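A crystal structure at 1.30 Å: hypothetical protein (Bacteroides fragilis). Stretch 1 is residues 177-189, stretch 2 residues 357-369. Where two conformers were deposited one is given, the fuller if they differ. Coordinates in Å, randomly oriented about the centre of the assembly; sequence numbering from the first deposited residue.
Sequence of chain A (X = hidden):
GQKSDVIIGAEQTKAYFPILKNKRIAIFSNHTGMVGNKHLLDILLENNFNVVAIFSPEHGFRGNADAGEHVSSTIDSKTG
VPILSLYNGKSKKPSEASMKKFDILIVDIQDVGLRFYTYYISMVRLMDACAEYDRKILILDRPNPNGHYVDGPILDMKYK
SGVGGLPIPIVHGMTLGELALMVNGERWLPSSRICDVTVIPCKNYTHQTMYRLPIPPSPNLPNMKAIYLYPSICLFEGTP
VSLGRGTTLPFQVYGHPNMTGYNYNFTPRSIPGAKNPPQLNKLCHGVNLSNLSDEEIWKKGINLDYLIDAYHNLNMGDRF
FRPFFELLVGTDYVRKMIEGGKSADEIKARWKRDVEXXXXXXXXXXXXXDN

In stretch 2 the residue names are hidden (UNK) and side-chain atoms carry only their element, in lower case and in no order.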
# COMPACT_ATOMS: atom_id res chain seq x y z
N GLY A 177 -9.17 -7.36 1.48
CA GLY A 177 -10.01 -8.54 1.56
C GLY A 177 -9.90 -9.42 0.35
O GLY A 177 -9.79 -10.63 0.44
N GLU A 178 -9.96 -8.81 -0.83
CA GLU A 178 -9.79 -9.58 -2.07
C GLU A 178 -8.45 -10.25 -2.12
O GLU A 178 -8.33 -11.42 -2.50
CB GLU A 178 -9.99 -8.65 -3.26
CG GLU A 178 -11.42 -8.06 -3.41
CD GLU A 178 -11.57 -7.06 -4.53
OE1 GLU A 178 -10.63 -6.24 -4.72
OE2 GLU A 178 -12.61 -7.09 -5.26
N LEU A 179 -7.40 -9.50 -1.79
CA LEU A 179 -6.06 -10.02 -1.82
C LEU A 179 -5.91 -11.17 -0.85
O LEU A 179 -5.25 -12.16 -1.17
CB LEU A 179 -5.05 -8.90 -1.53
CG LEU A 179 -3.59 -9.25 -1.69
CD1 LEU A 179 -3.28 -9.80 -3.10
CD2 LEU A 179 -2.73 -8.01 -1.42
N ALA A 180 -6.50 -11.09 0.34
CA ALA A 180 -6.43 -12.18 1.30
C ALA A 180 -7.02 -13.44 0.70
O ALA A 180 -6.45 -14.55 0.88
CB ALA A 180 -7.13 -11.83 2.58
N LEU A 181 -8.17 -13.31 0.05
CA LEU A 181 -8.79 -14.46 -0.58
C LEU A 181 -7.88 -15.09 -1.63
O LEU A 181 -7.80 -16.33 -1.77
CB LEU A 181 -10.17 -14.10 -1.15
CG LEU A 181 -11.23 -13.63 -0.13
CD1 LEU A 181 -12.52 -13.18 -0.82
CD2 LEU A 181 -11.51 -14.71 0.94
N MSE A 182 -7.21 -14.25 -2.41
CA MSE A 182 -6.27 -14.72 -3.42
C MSE A 182 -5.07 -15.40 -2.81
O MSE A 182 -4.62 -16.43 -3.31
CB MSE A 182 -5.86 -13.59 -4.36
CG MSE A 182 -4.97 -14.04 -5.48
SE MSE A 182 -4.81 -12.59 -6.79
CE MSE A 182 -4.31 -13.71 -8.32
N VAL A 183 -4.51 -14.85 -1.74
CA VAL A 183 -3.41 -15.50 -1.05
C VAL A 183 -3.77 -16.91 -0.62
O VAL A 183 -2.97 -17.83 -0.80
CB VAL A 183 -3.01 -14.63 0.18
CG1 VAL A 183 -2.16 -15.39 1.17
CG2 VAL A 183 -2.36 -13.32 -0.30
N ASN A 184 -4.99 -17.11 -0.12
CA ASN A 184 -5.44 -18.44 0.22
C ASN A 184 -5.53 -19.28 -1.03
O ASN A 184 -4.95 -20.38 -1.06
CB ASN A 184 -6.78 -18.41 0.96
CG ASN A 184 -6.64 -18.25 2.46
OD1 ASN A 184 -5.60 -18.53 3.07
ND2 ASN A 184 -7.73 -17.82 3.07
N GLY A 185 -6.32 -18.83 -2.02
CA GLY A 185 -6.65 -19.69 -3.15
C GLY A 185 -5.48 -20.06 -4.03
O GLY A 185 -5.47 -21.15 -4.60
N GLU A 186 -4.52 -19.16 -4.13
CA GLU A 186 -3.32 -19.38 -4.93
C GLU A 186 -2.18 -20.01 -4.14
O GLU A 186 -1.11 -20.23 -4.71
CB GLU A 186 -2.87 -18.06 -5.59
CG GLU A 186 -3.87 -17.45 -6.50
CD GLU A 186 -4.26 -18.32 -7.70
OE1 GLU A 186 -3.38 -18.62 -8.51
OE2 GLU A 186 -5.45 -18.68 -7.83
N ARG A 187 -2.40 -20.30 -2.87
CA ARG A 187 -1.42 -20.92 -1.98
C ARG A 187 -0.15 -20.12 -1.88
O ARG A 187 0.98 -20.64 -2.05
CB ARG A 187 -1.16 -22.41 -2.29
CG ARG A 187 -2.35 -23.24 -2.09
CD ARG A 187 -2.76 -23.25 -0.59
NE ARG A 187 -3.69 -24.36 -0.36
CZ ARG A 187 -4.99 -24.31 -0.63
NH1 ARG A 187 -5.55 -23.19 -1.12
NH2 ARG A 187 -5.73 -25.39 -0.39
N TRP A 188 -0.32 -18.84 -1.54
CA TRP A 188 0.82 -17.95 -1.37
C TRP A 188 1.31 -17.84 0.07
O TRP A 188 2.32 -17.18 0.32
CB TRP A 188 0.43 -16.57 -1.92
CG TRP A 188 0.31 -16.49 -3.39
CD1 TRP A 188 0.77 -17.37 -4.31
CD2 TRP A 188 -0.30 -15.44 -4.14
NE1 TRP A 188 0.46 -16.95 -5.58
CE2 TRP A 188 -0.18 -15.75 -5.49
CE3 TRP A 188 -0.93 -14.26 -3.79
CZ2 TRP A 188 -0.65 -14.89 -6.48
CZ3 TRP A 188 -1.40 -13.44 -4.74
CH2 TRP A 188 -1.26 -13.74 -6.07
N LEU A 189 0.66 -18.49 1.04
CA LEU A 189 1.24 -18.59 2.37
C LEU A 189 2.38 -19.62 2.42
O LEU A 189 2.34 -20.60 1.70
CB LEU A 189 0.17 -18.97 3.42
CG LEU A 189 -1.00 -18.01 3.63
CD1 LEU A 189 -1.93 -18.52 4.70
CD2 LEU A 189 -0.47 -16.61 3.97
N UNK A 357 -3.26 -11.20 -17.99
CA UNK A 357 -3.26 -12.48 -17.30
C UNK A 357 -3.57 -12.35 -15.83
O UNK A 357 -4.33 -13.17 -15.30
n UNK A 357 1.22 -13.46 -21.12
n UNK A 357 0.93 -13.78 -18.85
c UNK A 357 1.63 -13.27 -19.87
c UNK A 357 -1.63 -13.77 -18.87
c UNK A 357 -0.31 -14.56 -18.97
n UNK A 357 2.73 -12.57 -19.62
c UNK A 357 -1.92 -13.20 -17.43
N UNK A 358 -3.06 -11.31 -15.19
CA UNK A 358 -3.39 -11.14 -13.77
C UNK A 358 -4.86 -10.83 -13.55
O UNK A 358 -5.45 -11.27 -12.57
c UNK A 358 -3.57 -9.05 -9.62
c UNK A 358 -3.39 -9.06 -11.00
c UNK A 358 -2.66 -10.04 -11.64
c UNK A 358 -2.95 -10.02 -8.87
c UNK A 358 -2.07 -11.01 -10.87
c UNK A 358 -2.24 -10.99 -9.46
c UNK A 358 -2.50 -10.07 -13.14
N UNK A 359 -5.46 -10.05 -14.47
CA UNK A 359 -6.88 -9.73 -14.35
C UNK A 359 -7.72 -10.98 -14.41
O UNK A 359 -8.74 -11.10 -13.75
c UNK A 359 -7.26 -6.41 -16.27
n UNK A 359 -7.33 -4.13 -17.35
c UNK A 359 -7.29 -8.73 -15.42
c UNK A 359 -6.79 -7.34 -15.14
c UNK A 359 -6.86 -4.97 -16.17
N UNK A 360 -7.29 -11.96 -15.20
CA UNK A 360 -7.96 -13.28 -15.25
C UNK A 360 -7.72 -14.06 -13.97
O UNK A 360 -8.64 -14.62 -13.36
c UNK A 360 -8.14 -13.53 -17.71
c UNK A 360 -7.35 -13.75 -19.00
c UNK A 360 -7.49 -14.12 -16.46
c UNK A 360 -7.85 -15.62 -16.27
N UNK A 361 -6.48 -14.08 -13.53
CA UNK A 361 -6.09 -14.86 -12.36
C UNK A 361 -6.82 -14.38 -11.12
O UNK A 361 -7.17 -15.18 -10.24
c UNK A 361 -3.99 -15.79 -11.15
n UNK A 361 -2.05 -16.44 -9.92
o UNK A 361 -1.89 -14.63 -11.22
c UNK A 361 -4.56 -14.81 -12.14
c UNK A 361 -2.56 -15.56 -10.76
N UNK A 362 -6.99 -13.06 -10.98
CA UNK A 362 -7.57 -12.51 -9.75
C UNK A 362 -9.07 -12.61 -9.71
O UNK A 362 -9.67 -12.43 -8.66
n UNK A 362 -8.34 -7.72 -10.85
n UNK A 362 -7.89 -5.90 -9.50
c UNK A 362 -8.63 -6.49 -10.42
c UNK A 362 -7.15 -11.05 -9.59
c UNK A 362 -7.91 -10.06 -10.43
n UNK A 362 -9.63 -5.84 -10.94
c UNK A 362 -7.41 -8.62 -10.23
N UNK A 363 -9.70 -12.82 -10.87
CA UNK A 363 -11.16 -12.69 -10.96
C UNK A 363 -11.95 -13.49 -9.92
O UNK A 363 -12.90 -12.94 -9.37
c UNK A 363 -13.06 -12.67 -12.65
n UNK A 363 -14.17 -9.73 -14.79
c UNK A 363 -14.48 -10.77 -13.76
c UNK A 363 -11.63 -13.03 -12.39
c UNK A 363 -13.16 -11.21 -12.99
N UNK A 364 -11.57 -14.74 -9.62
CA UNK A 364 -12.37 -15.48 -8.62
C UNK A 364 -12.35 -14.94 -7.21
O UNK A 364 -13.18 -15.35 -6.40
c UNK A 364 -10.89 -16.99 -9.89
c UNK A 364 -11.71 -16.89 -8.60
c UNK A 364 -10.49 -15.56 -10.21
N UNK A 365 -11.43 -14.01 -6.94
CA UNK A 365 -11.22 -13.47 -5.62
C UNK A 365 -11.82 -12.08 -5.45
O UNK A 365 -11.77 -11.53 -4.33
c UNK A 365 -8.26 -15.03 -6.58
c UNK A 365 -9.46 -15.90 -4.75
c UNK A 365 -8.06 -17.32 -6.00
o UNK A 365 -7.53 -18.58 -6.19
c UNK A 365 -9.10 -14.81 -5.53
c UNK A 365 -7.71 -16.26 -6.80
c UNK A 365 -9.73 -13.47 -5.32
c UNK A 365 -8.96 -17.13 -4.99
N UNK A 366 -12.36 -11.50 -6.52
CA UNK A 366 -12.93 -10.17 -6.42
C UNK A 366 -14.23 -10.23 -5.65
O UNK A 366 -14.99 -11.18 -5.72
c UNK A 366 -10.74 -8.58 -7.85
c UNK A 366 -12.19 -8.67 -9.96
c UNK A 366 -11.90 -9.32 -8.62
c UNK A 366 -13.16 -9.51 -7.77
N UNK A 367 -14.47 -9.19 -4.87
CA UNK A 367 -15.66 -9.04 -4.06
C UNK A 367 -16.57 -7.95 -4.55
O UNK A 367 -17.68 -7.73 -4.02
c UNK A 367 -13.98 -9.40 -0.56
c UNK A 367 -14.60 -9.91 -1.86
c UNK A 367 -15.57 -11.08 -1.66
c UNK A 367 -15.26 -8.76 -2.62
N UNK A 368 -16.12 -7.22 -5.57
CA UNK A 368 -16.83 -6.06 -6.09
C UNK A 368 -16.77 -6.12 -7.59
O UNK A 368 -15.90 -6.76 -8.15
o UNK A 368 -15.14 -4.92 -0.03
c UNK A 368 -15.85 -4.78 -4.12
c UNK A 368 -14.59 -5.00 -3.63
c UNK A 368 -16.13 -4.74 -5.62
c UNK A 368 -16.86 -4.57 -3.22
c UNK A 368 -15.34 -4.87 -1.39
c UNK A 368 -14.34 -5.08 -2.28
c UNK A 368 -16.60 -4.63 -1.85
N UNK A 369 -17.69 -5.40 -8.22
CA UNK A 369 -17.74 -5.33 -9.66
C UNK A 369 -16.39 -4.96 -10.24
O UNK A 369 -15.78 -3.98 -9.81
c UNK A 369 -19.94 -2.92 -11.73
c UNK A 369 -18.77 -4.27 -10.06
o UNK A 369 -21.17 -3.01 -11.51
n UNK A 369 -19.36 -1.82 -12.06
c UNK A 369 -19.06 -4.09 -11.53
O HOH W 1 -7.18 -17.95 -10.43
O HOH W 2 0.76 -17.50 -8.73

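Position 357 has three carbons, a nitrogen, then a carbon carrying two more nitrogens. That is a guanidinium group, and it stays clear of stretch 1. It is Arg-357.

Position 358 has one carbon, then a ring of six carbons with no oxygen. The ring touches the methyl of Met-182, a selenomethionine, and its edge meets the edge of the Trp-188 ring. It is Phe-358. Phe-358 CE1 is 3.6 Å from Met-182 CE.

Position 359 has four carbons in a row ending in nitrogen, out of reach. It is Lys-359.

Position 360 has four carbons, forked at the first, with one arm two carbons long. It makes no contact. It is Ile-360.

Position 361 has three carbons, the third carrying one oxygen and one nitrogen: an amide. Its nitrogen lies near Glu-186 and Trp-188. It is Gln-361. Gln-361 NE2 donates a hydrogen bond to Glu-186 OE1 at 2.9 Å.

Position 362 again ends in a guanidinium group after three carbons and a nitrogen. Its CB is 4.0 Å from Met-182 SE. It is Arg-362.

Position 363 has four carbons ending in nitrogen and points away. It is Lys-363.

Position 364 has three carbons closing a ring onto the backbone nitrogen. It does not reach stretch 1. It is Pro-364.

Position 365 has one carbon and a six-carbon ring bearing an oxygen. Met-182 CA sits over one ring face, 3.6 Å from its centroid. It is Tyr-365. Tyr-365 OH donates a hydrogen bond to Glu-186 OE2 at 2.7 Å.

Position 366 has four carbons, forked at the second. One tip touches Glu-178. It is Leu-366. Leu-366 CD2 is 3.5 Å from Glu-178 OE2.

Position 367 has the same four-carbon fork. One tip packs against Leu-181. It is Leu-367; CD2 of Leu-367 is 3.8 Å from Leu-181 CD1.

Position 368 has one carbon, then a ring of six carbons bearing one oxygen. The ring touches Glu-178. It is Tyr-368. Tyr-368 CD2 is 3.3 Å from Glu-178 OE2.

Position 369 has three carbons, the third carrying one oxygen and one nitrogen. It points away. It is Gln-369.

The two helices cross at 84°, with axes 12.1 Å apart at closest approach. Residues after the second helix, Tyr-365 to Tyr-368, also reach stretch 1. Tyr-365 has the largest area covered by the other stretch, and its ring face takes Met-182 CA. Gly-185 leaves room for the phenol: an ideal CB there would lie 2.2 Å from Tyr-365 OH, a clash. Glu-186 uses both carboxylate oxygens, one for Gln-361 and one for Tyr-365. Water 1 links Glu-186 OE2 to Gln-361 O. Glu-178 OE2 accepts from Leu-367 N at 2.8 Å, tying down the loop beyond the 3-10 segment.

Stretch 2 (357-369) RFKIQRKPYLLYQ
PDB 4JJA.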